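Periplasmic sugar-binding domain protein (Pseudomonas fluorescens Pf-5, PDB 3H75) probably binds a sugar in the periplasm, as a two-domain member of the bacterial solute-binding protein 2 family. Local coordinates at residues 40-43 with 48-51; 128-133 with 169-174; 194-199 with 218-223. One frame throughout, in Å; residues are numbered along the deposited sequence.

Interaction 1 (40-43 with 48-51); sequences LYAE and NTLQ
The amide nitrogen ND2 of Asn48 donates to the carbonyl oxygen O of Ala42 at 2.9 Å. This is the one hydrogen bond between residues 40-43 and 48-51. The N-H points almost straight at the oxygen, with an angle of 171°. The acceptor lies close to the plane of the Asn48 amide. The nitrogen is tilted 23° from the carbonyl plane of Ala42. Asn48 carries its CG beside its own backbone N, anti to the carbonyl carbon (chi1 -69°), and this brings the amide to the turn. Its CB comes 3.7 Å from the same Ala42 O, so the oxygen meets both the stem and the end of the side chain.

The second point of contact is one residue further on. The CB of Ala42 rests on OG1 of Thr49 at 3.3 Å, a close contact of a methyl with a hydroxyl oxygen. Ala42 thus meets two successive residues of the helix, Asn48 with its carbonyl oxygen and Thr49 with its methyl. It is buried.

The bond ties the loop just after strand 36-41 to the first turn of helix 46-58. Such a short beta-alpha connection, beside the parallel strand 5-10, is characteristic of the alpha/beta fold of these binding proteins. Ala42 also bonds through its backbone to Asn10 at the end of strand 5-10. Thr49 touches Leu9 of that strand and Ile78 of helix 74-82. Strand 36-41 is an outermost strand of its parallel sheet.

Interaction 2 (128-133 with 169-174); sequences RMLKEL and RALAEH
The imidazole of His174 meets Lys131 at its edge, where NZ lies near the ring plane, 4.2 Å from NE2. Ala170 O also lies at the ring edge, in plane, from within the same segment. Lys131 and His174 do not bond directly. One water joins Lys131, Glu173 and His174. It accepts from Lys131 NZ at 2.6 Å. It donates to Glu173 OE1, also at 2.6 Å. Its bond to His174 NE2 is 2.9 Å long. The lysine chain bends at both chi3 (67°) and chi4 (68°), which turns its ammonium group toward the other helix. Lys131 and Glu173 stay beyond salt-bridge range, so the water mediates between their opposite charges. Glu173 OE1 has a second partner in Tyr127 OH.

Beside these polar groups the contact is apolar. CD2 of Leu130 meets CB of Ala170 and CD2 of Leu171, each at 3.6 Å. The two leucine side chains cross at about a right angle.

The contact joins helix 122-137 to the last part of helix 158-173. Helices packed against a largely parallel sheet are characteristic of the alpha/beta domains of periplasmic binding proteins. Leu171 continues onto Val177 and Leu179 of strand 177-184. Met129, a selenomethionine here, and Leu133 pack on strands 206-211, 236-240 and 257-260.

Interaction 3 (194-199 with 218-223); sequences RQAQQL and LGAMQA
Ala196 and Gln197 touch helix 214-226. Arg194 does not touch it, but its NH1 donates to OE1 of Gln197 at 3.1 Å, within its own helix. The donor is tilted 22° from the carbonyl plane of the Gln197 amide.

Ala196 makes the main apolar contact. Its methyl CB sits 3.6 Å from both CA of Ala220 and CB of Ala223, and 3.8 Å from CB of Ala220. It thus rests on two residues spaced three apart on the other helix.

Gln197 follows. Its backbone N lies 3.6 Å from CB of Ala223, and its CG touches the same methyl at 3.9 Å. CG stands beside its own backbone N (chi1 -73°), and the extended chain passes across the partner helix. NE2 reaches Glu226 in a weak hydrogen bond.

No hydrogen bond links the two segments. Alanines on both sides allow the axes of 194-199 and 218-223 to approach within 7.9 Å, with a signed crossing angle of -41°. Gln195, Ala196 and Leu199 also meet Phe151 of strand 146-152. Helices 189-202 and 214-226 flank strand 206-211 in the chain. Helices joined through a strand and packed against a largely parallel sheet are characteristic of the alpha/beta domains of periplasmic binding proteins.

Interaction 1 lies in one alpha/beta domain, and interactions 2 and 3 lie in the other. The nearest atoms of interactions 2 and 3 are about 10 Å apart, and no two of the contacts touch. Interaction 3 is the buried one, made mostly by alanine methyls, with no hydrogen bond across it. Interactions 1 and 2 are partly buried. Interaction 2 joins an apolar core to a water-bridged polar edge, whereas interaction 1 rests on one direct amide-to-carbonyl bond. Interaction 1 joins a strand end to the next helix in sequence; the other two pair helices. Residues 128-133 and 194-199 both belong to helices packed on the mixed sheet.

Interaction 1 (40-43 with 48-51)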
loop_
_atom_site.group_PDB
_atom_site.type_symbol
_atom_site.label_atom_id
_atom_site.label_comp_id
_atom_site.label_asym_id
_atom_site.label_seq_id
_atom_site.Cartn_x
_atom_site.Cartn_y
_atom_site.Cartn_z
ATOM N N LEU A 40 7.463 -14.978 5.024
ATOM C CA LEU A 40 6.928 -16.072 4.224
ATOM C C LEU A 40 5.987 -15.505 3.167
ATOM O O LEU A 40 4.989 -14.866 3.497
ATOM C CB LEU A 40 6.153 -17.050 5.109
ATOM C CG LEU A 40 6.886 -17.638 6.317
ATOM C CD1 LEU A 40 5.950 -18.581 7.064
ATOM C CD2 LEU A 40 8.130 -18.378 5.855
ATOM N N TYR A 41 6.307 -15.735 1.897
ATOM C CA TYR A 41 5.471 -15.253 0.801
ATOM C C TYR A 41 4.335 -16.218 0.472
ATOM O O TYR A 41 4.536 -17.428 0.421
ATOM C CB TYR A 41 6.320 -15.044 -0.460
ATOM C CG TYR A 41 7.128 -13.767 -0.456
ATOM C CD1 TYR A 41 6.551 -12.559 -0.843
ATOM C CD2 TYR A 41 8.469 -13.765 -0.067
ATOM C CE1 TYR A 41 7.290 -11.378 -0.848
ATOM C CE2 TYR A 41 9.217 -12.591 -0.068
ATOM C CZ TYR A 41 8.619 -11.401 -0.463
ATOM O OH TYR A 41 9.351 -10.236 -0.490
ATOM N N ALA A 42 3.146 -15.676 0.226
ATOM C CA ALA A 42 2.004 -16.508 -0.129
ATOM C C ALA A 42 1.991 -16.791 -1.627
ATOM O O ALA A 42 1.298 -17.691 -2.084
ATOM C CB ALA A 42 0.710 -15.812 0.261
ATOM N N GLU A 43 2.772 -16.016 -2.377
ATOM C CA GLU A 43 2.827 -16.116 -3.833
ATOM C C GLU A 43 1.410 -15.934 -4.384
ATOM O O GLU A 43 0.938 -16.668 -5.262
ATOM C CB GLU A 43 3.454 -17.450 -4.283
ATOM C CG GLU A 43 4.856 -17.721 -3.706
ATOM C CD GLU A 43 5.928 -16.725 -4.142
ATOM O OE1 GLU A 43 5.632 -15.807 -4.934
ATOM O OE2 GLU A 43 7.085 -16.871 -3.686
ATOM N N ASN A 48 -2.338 -20.042 1.144
ATOM C CA ASN A 48 -0.994 -20.371 1.599
ATOM C C ASN A 48 -0.683 -19.639 2.898
ATOM O O ASN A 48 0.033 -20.153 3.752
ATOM C CB ASN A 48 0.050 -20.015 0.541
ATOM C CG ASN A 48 -0.034 -20.907 -0.676
ATOM O OD1 ASN A 48 -0.503 -22.047 -0.596
ATOM N ND2 ASN A 48 0.437 -20.403 -1.811
ATOM N N THR A 49 -1.216 -18.430 3.039
ATOM C CA THR A 49 -1.002 -17.649 4.252
ATOM C C THR A 49 -1.656 -18.377 5.423
ATOM O O THR A 49 -1.078 -18.496 6.502
ATOM C CB THR A 49 -1.621 -16.242 4.115
ATOM O OG1 THR A 49 -0.961 -15.536 3.053
ATOM C CG2 THR A 49 -1.471 -15.452 5.415
ATOM N N LEU A 50 -2.865 -18.879 5.194
ATOM C CA LEU A 50 -3.584 -19.598 6.235
ATOM C C LEU A 50 -2.826 -20.854 6.642
ATOM O O LEU A 50 -2.676 -21.138 7.827
ATOM C CB LEU A 50 -4.983 -19.974 5.746
ATOM C CG LEU A 50 -5.845 -20.802 6.704
ATOM C CD1 LEU A 50 -6.116 -20.018 7.983
ATOM C CD2 LEU A 50 -7.154 -21.145 6.010
ATOM N N GLN A 51 -2.337 -21.603 5.657
ATOM C CA GLN A 51 -1.607 -22.829 5.947
ATOM C C GLN A 51 -0.298 -22.541 6.671
ATOM O O GLN A 51 0.101 -23.296 7.553
ATOM C CB GLN A 51 -1.335 -23.601 4.656
ATOM C CG GLN A 51 -1.111 -25.092 4.863
ATOM C CD GLN A 51 -2.277 -25.759 5.571
ATOM O OE1 GLN A 51 -3.437 -25.500 5.253
ATOM N NE2 GLN A 51 -1.972 -26.631 6.527
#

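Interaction 2 (128-133 with 169-174)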
loop_
_atom_site.group_PDB
_atom_site.type_symbol
_atom_site.label_atom_id
_atom_site.label_comp_id
_atom_site.label_asym_id
_atom_site.label_seq_id
_atom_site.Cartn_x
_atom_site.Cartn_y
_atom_site.Cartn_z
ATOM N N ARG A 128 -7.614 11.381 -3.083
ATOM C CA ARG A 128 -6.655 12.342 -3.609
ATOM C C ARG A 128 -6.270 12.081 -5.056
ATOM O O ARG A 128 -6.029 13.022 -5.804
ATOM C CB ARG A 128 -5.409 12.381 -2.719
ATOM C CG ARG A 128 -5.662 13.046 -1.364
ATOM C CD ARG A 128 -6.036 14.515 -1.538
ATOM N NE ARG A 128 -6.658 15.075 -0.341
ATOM C CZ ARG A 128 -7.300 16.238 -0.311
ATOM N NH1 ARG A 128 -7.405 16.968 -1.415
ATOM N NH2 ARG A 128 -7.846 16.669 0.819
HETATM N N MSE A 129 -6.219 10.818 -5.469
HETATM C CA MSE A 129 -5.861 10.556 -6.858
HETATM C C MSE A 129 -6.828 11.203 -7.831
HETATM O O MSE A 129 -6.399 11.814 -8.806
HETATM C CB MSE A 129 -5.777 9.061 -7.152
HETATM C CG MSE A 129 -4.499 8.409 -6.635
HETATM SE SE MSE A 129 -4.217 6.644 -7.393
HETATM C CE MSE A 129 -5.606 5.679 -6.420
ATOM N N LEU A 130 -8.127 11.086 -7.582
ATOM C CA LEU A 130 -9.076 11.698 -8.501
ATOM C C LEU A 130 -9.001 13.218 -8.414
ATOM O O LEU A 130 -9.024 13.888 -9.442
ATOM C CB LEU A 130 -10.511 11.231 -8.236
ATOM C CG LEU A 130 -11.477 11.696 -9.338
ATOM C CD1 LEU A 130 -11.033 11.125 -10.676
ATOM C CD2 LEU A 130 -12.888 11.260 -9.021
ATOM N N LYS A 131 -8.910 13.760 -7.199
ATOM C CA LYS A 131 -8.830 15.215 -7.048
ATOM C C LYS A 131 -7.609 15.768 -7.781
ATOM O O LYS A 131 -7.695 16.804 -8.445
ATOM C CB LYS A 131 -8.777 15.611 -5.569
ATOM C CG LYS A 131 -10.108 15.459 -4.856
ATOM C CD LYS A 131 -10.075 16.065 -3.460
ATOM C CE LYS A 131 -9.936 17.577 -3.483
ATOM N NZ LYS A 131 -11.139 18.261 -4.031
ATOM N N GLU A 132 -6.481 15.070 -7.670
ATOM C CA GLU A 132 -5.250 15.492 -8.333
ATOM C C GLU A 132 -5.376 15.405 -9.849
ATOM O O GLU A 132 -4.935 16.306 -10.570
ATOM C CB GLU A 132 -4.076 14.628 -7.864
ATOM C CG GLU A 132 -3.532 15.010 -6.502
ATOM C CD GLU A 132 -2.806 16.338 -6.540
ATOM O OE1 GLU A 132 -1.742 16.412 -7.191
ATOM O OE2 GLU A 132 -3.304 17.308 -5.930
ATOM N N LEU A 133 -5.966 14.317 -10.337
ATOM C CA LEU A 133 -6.145 14.146 -11.775
ATOM C C LEU A 133 -7.021 15.270 -12.318
ATOM O O LEU A 133 -6.724 15.852 -13.363
ATOM C CB LEU A 133 -6.787 12.790 -12.079
ATOM C CG LEU A 133 -5.907 11.544 -11.956
ATOM C CD1 LEU A 133 -6.783 10.307 -12.137
ATOM C CD2 LEU A 133 -4.791 11.573 -13.003
ATOM N N ARG A 169 -16.044 8.909 -3.071
ATOM C CA ARG A 169 -16.277 10.171 -2.383
ATOM C C ARG A 169 -15.954 11.340 -3.309
ATOM O O ARG A 169 -16.693 12.324 -3.362
ATOM C CB ARG A 169 -15.437 10.247 -1.111
ATOM C CG ARG A 169 -16.040 9.501 0.066
ATOM C CD ARG A 169 -15.094 9.556 1.251
ATOM N NE ARG A 169 -14.543 10.898 1.413
ATOM C CZ ARG A 169 -13.278 11.149 1.736
ATOM N NH1 ARG A 169 -12.432 10.146 1.936
ATOM N NH2 ARG A 169 -12.855 12.401 1.840
ATOM N N ALA A 170 -14.858 11.223 -4.055
ATOM C CA ALA A 170 -14.465 12.279 -4.984
ATOM C C ALA A 170 -15.481 12.395 -6.122
ATOM O O ALA A 170 -15.810 13.496 -6.562
ATOM C CB ALA A 170 -13.068 11.996 -5.542
ATOM N N LEU A 171 -15.989 11.262 -6.598
ATOM C CA LEU A 171 -16.979 11.292 -7.672
ATOM C C LEU A 171 -18.270 11.970 -7.224
ATOM O O LEU A 171 -18.931 12.641 -8.011
ATOM C CB LEU A 171 -17.290 9.880 -8.165
ATOM C CG LEU A 171 -16.179 9.206 -8.977
ATOM C CD1 LEU A 171 -16.544 7.750 -9.219
ATOM C CD2 LEU A 171 -15.985 9.929 -10.311
ATOM N N ALA A 172 -18.637 11.788 -5.960
ATOM C CA ALA A 172 -19.862 12.395 -5.460
ATOM C C ALA A 172 -19.745 13.912 -5.408
ATOM O O ALA A 172 -20.745 14.618 -5.479
ATOM C CB ALA A 172 -20.188 11.852 -4.075
ATOM N N GLU A 173 -18.516 14.405 -5.289
ATOM C CA GLU A 173 -18.266 15.835 -5.213
ATOM C C GLU A 173 -18.098 16.470 -6.583
ATOM O O GLU A 173 -18.102 17.695 -6.705
ATOM C CB GLU A 173 -17.016 16.097 -4.366
ATOM C CG GLU A 173 -17.143 15.561 -2.948
ATOM C CD GLU A 173 -15.872 15.692 -2.126
ATOM O OE1 GLU A 173 -14.814 16.031 -2.693
ATOM O OE2 GLU A 173 -15.935 15.439 -0.902
ATOM N N HIS A 174 -17.967 15.634 -7.608
ATOM C CA HIS A 174 -17.763 16.115 -8.970
ATOM C C HIS A 174 -18.664 15.422 -9.986
ATOM O O HIS A 174 -18.222 14.566 -10.749
ATOM C CB HIS A 174 -16.293 15.927 -9.352
ATOM C CG HIS A 174 -15.355 16.717 -8.498
ATOM N ND1 HIS A 174 -15.087 18.051 -8.727
ATOM C CD2 HIS A 174 -14.687 16.386 -7.368
ATOM C CE1 HIS A 174 -14.296 18.507 -7.771
ATOM N NE2 HIS A 174 -14.041 17.519 -6.934
HETATM O O HOH W 1 -13.732 17.935 -4.086
#

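Interaction 3 (194-199 with 218-223)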
loop_
_atom_site.group_PDB
_atom_site.type_symbol
_atom_site.label_atom_id
_atom_site.label_comp_id
_atom_site.label_asym_id
_atom_site.label_seq_id
_atom_site.Cartn_x
_atom_site.Cartn_y
_atom_site.Cartn_z
ATOM N N ARG A 194 -4.888 -5.603 -20.949
ATOM C CA ARG A 194 -5.894 -6.218 -21.805
ATOM C C ARG A 194 -7.241 -5.523 -21.667
ATOM O O ARG A 194 -7.924 -5.271 -22.659
ATOM C CB ARG A 194 -6.034 -7.707 -21.475
ATOM C CG ARG A 194 -4.810 -8.543 -21.826
ATOM C CD ARG A 194 -4.480 -8.444 -23.307
ATOM N NE ARG A 194 -3.305 -9.234 -23.663
ATOM C CZ ARG A 194 -2.744 -9.235 -24.868
ATOM N NH1 ARG A 194 -3.253 -8.484 -25.839
ATOM N NH2 ARG A 194 -1.673 -9.981 -25.104
ATOM N N GLN A 195 -7.621 -5.209 -20.432
ATOM C CA GLN A 195 -8.886 -4.532 -20.186
ATOM C C GLN A 195 -8.881 -3.137 -20.809
ATOM O O GLN A 195 -9.883 -2.705 -21.386
ATOM C CB GLN A 195 -9.148 -4.440 -18.676
ATOM C CG GLN A 195 -9.310 -5.795 -17.988
ATOM C CD GLN A 195 -9.349 -5.693 -16.468
ATOM O OE1 GLN A 195 -8.482 -5.070 -15.854
ATOM N NE2 GLN A 195 -10.349 -6.316 -15.854
ATOM N N ALA A 196 -7.748 -2.441 -20.701
ATOM C CA ALA A 196 -7.610 -1.092 -21.244
ATOM C C ALA A 196 -7.705 -1.065 -22.763
ATOM O O ALA A 196 -8.260 -0.131 -23.337
ATOM C CB ALA A 196 -6.288 -0.469 -20.793
ATOM N N GLN A 197 -7.159 -2.084 -23.418
ATOM C CA GLN A 197 -7.219 -2.136 -24.874
ATOM C C GLN A 197 -8.667 -2.041 -25.331
ATOM O O GLN A 197 -8.982 -1.356 -26.299
ATOM C CB GLN A 197 -6.629 -3.444 -25.399
ATOM C CG GLN A 197 -5.121 -3.553 -25.318
ATOM C CD GLN A 197 -4.620 -4.841 -25.943
ATOM O OE1 GLN A 197 -4.980 -5.934 -25.508
ATOM N NE2 GLN A 197 -3.789 -4.717 -26.973
ATOM N N GLN A 198 -9.542 -2.742 -24.621
ATOM C CA GLN A 198 -10.958 -2.755 -24.954
ATOM C C GLN A 198 -11.666 -1.479 -24.510
ATOM O O GLN A 198 -12.339 -0.822 -25.306
ATOM C CB GLN A 198 -11.630 -3.964 -24.305
ATOM C CG GLN A 198 -11.016 -5.298 -24.696
ATOM C CD GLN A 198 -11.626 -6.463 -23.940
ATOM O OE1 GLN A 198 -12.833 -6.701 -24.013
ATOM N NE2 GLN A 198 -10.793 -7.194 -23.207
ATOM N N LEU A 199 -11.498 -1.129 -23.239
ATOM C CA LEU A 199 -12.142 0.052 -22.669
ATOM C C LEU A 199 -11.800 1.385 -23.337
ATOM O O LEU A 199 -12.686 2.214 -23.559
ATOM C CB LEU A 199 -11.835 0.131 -21.168
ATOM C CG LEU A 199 -12.422 -1.003 -20.320
ATOM C CD1 LEU A 199 -11.849 -0.954 -18.913
ATOM C CD2 LEU A 199 -13.943 -0.894 -20.292
ATOM N N LEU A 218 0.513 1.406 -15.497
ATOM C CA LEU A 218 1.502 1.197 -16.552
ATOM C C LEU A 218 0.939 0.324 -17.678
ATOM O O LEU A 218 1.256 0.530 -18.851
ATOM C CB LEU A 218 2.765 0.569 -15.960
ATOM C CG LEU A 218 3.513 1.490 -14.997
ATOM C CD1 LEU A 218 4.621 0.713 -14.311
ATOM C CD2 LEU A 218 4.065 2.695 -15.748
ATOM N N GLY A 219 0.107 -0.648 -17.318
ATOM C CA GLY A 219 -0.502 -1.506 -18.318
ATOM C C GLY A 219 -1.494 -0.723 -19.161
ATOM O O GLY A 219 -1.498 -0.820 -20.389
ATOM N N ALA A 220 -2.339 0.066 -18.504
ATOM C CA ALA A 220 -3.329 0.861 -19.222
ATOM C C ALA A 220 -2.650 1.901 -20.101
ATOM O O ALA A 220 -3.145 2.237 -21.175
ATOM C CB ALA A 220 -4.279 1.544 -18.232
HETATM N N MSE A 221 -1.518 2.417 -19.638
HETATM C CA MSE A 221 -0.778 3.417 -20.396
HETATM C C MSE A 221 -0.247 2.849 -21.705
HETATM O O MSE A 221 -0.224 3.542 -22.719
HETATM C CB MSE A 221 0.371 3.970 -19.555
HETATM C CG MSE A 221 -0.083 4.995 -18.523
HETATM SE SE MSE A 221 1.239 5.352 -17.160
HETATM C CE MSE A 221 2.571 6.261 -18.240
ATOM N N GLN A 222 0.173 1.589 -21.686
ATOM C CA GLN A 222 0.681 0.968 -22.904
ATOM C C GLN A 222 -0.460 0.819 -23.900
ATOM O O GLN A 222 -0.301 1.109 -25.085
ATOM C CB GLN A 222 1.284 -0.405 -22.611
ATOM C CG GLN A 222 2.056 -0.978 -23.794
ATOM C CD GLN A 222 2.747 -2.283 -23.468
ATOM O OE1 GLN A 222 3.287 -2.453 -22.375
ATOM N NE2 GLN A 222 2.750 -3.210 -24.422
ATOM N N ALA A 223 -1.613 0.368 -23.417
ATOM C CA ALA A 223 -2.776 0.202 -24.282
ATOM C C ALA A 223 -3.122 1.564 -24.886
ATOM O O ALA A 223 -3.476 1.669 -26.061
ATOM C CB ALA A 223 -3.954 -0.341 -23.480
#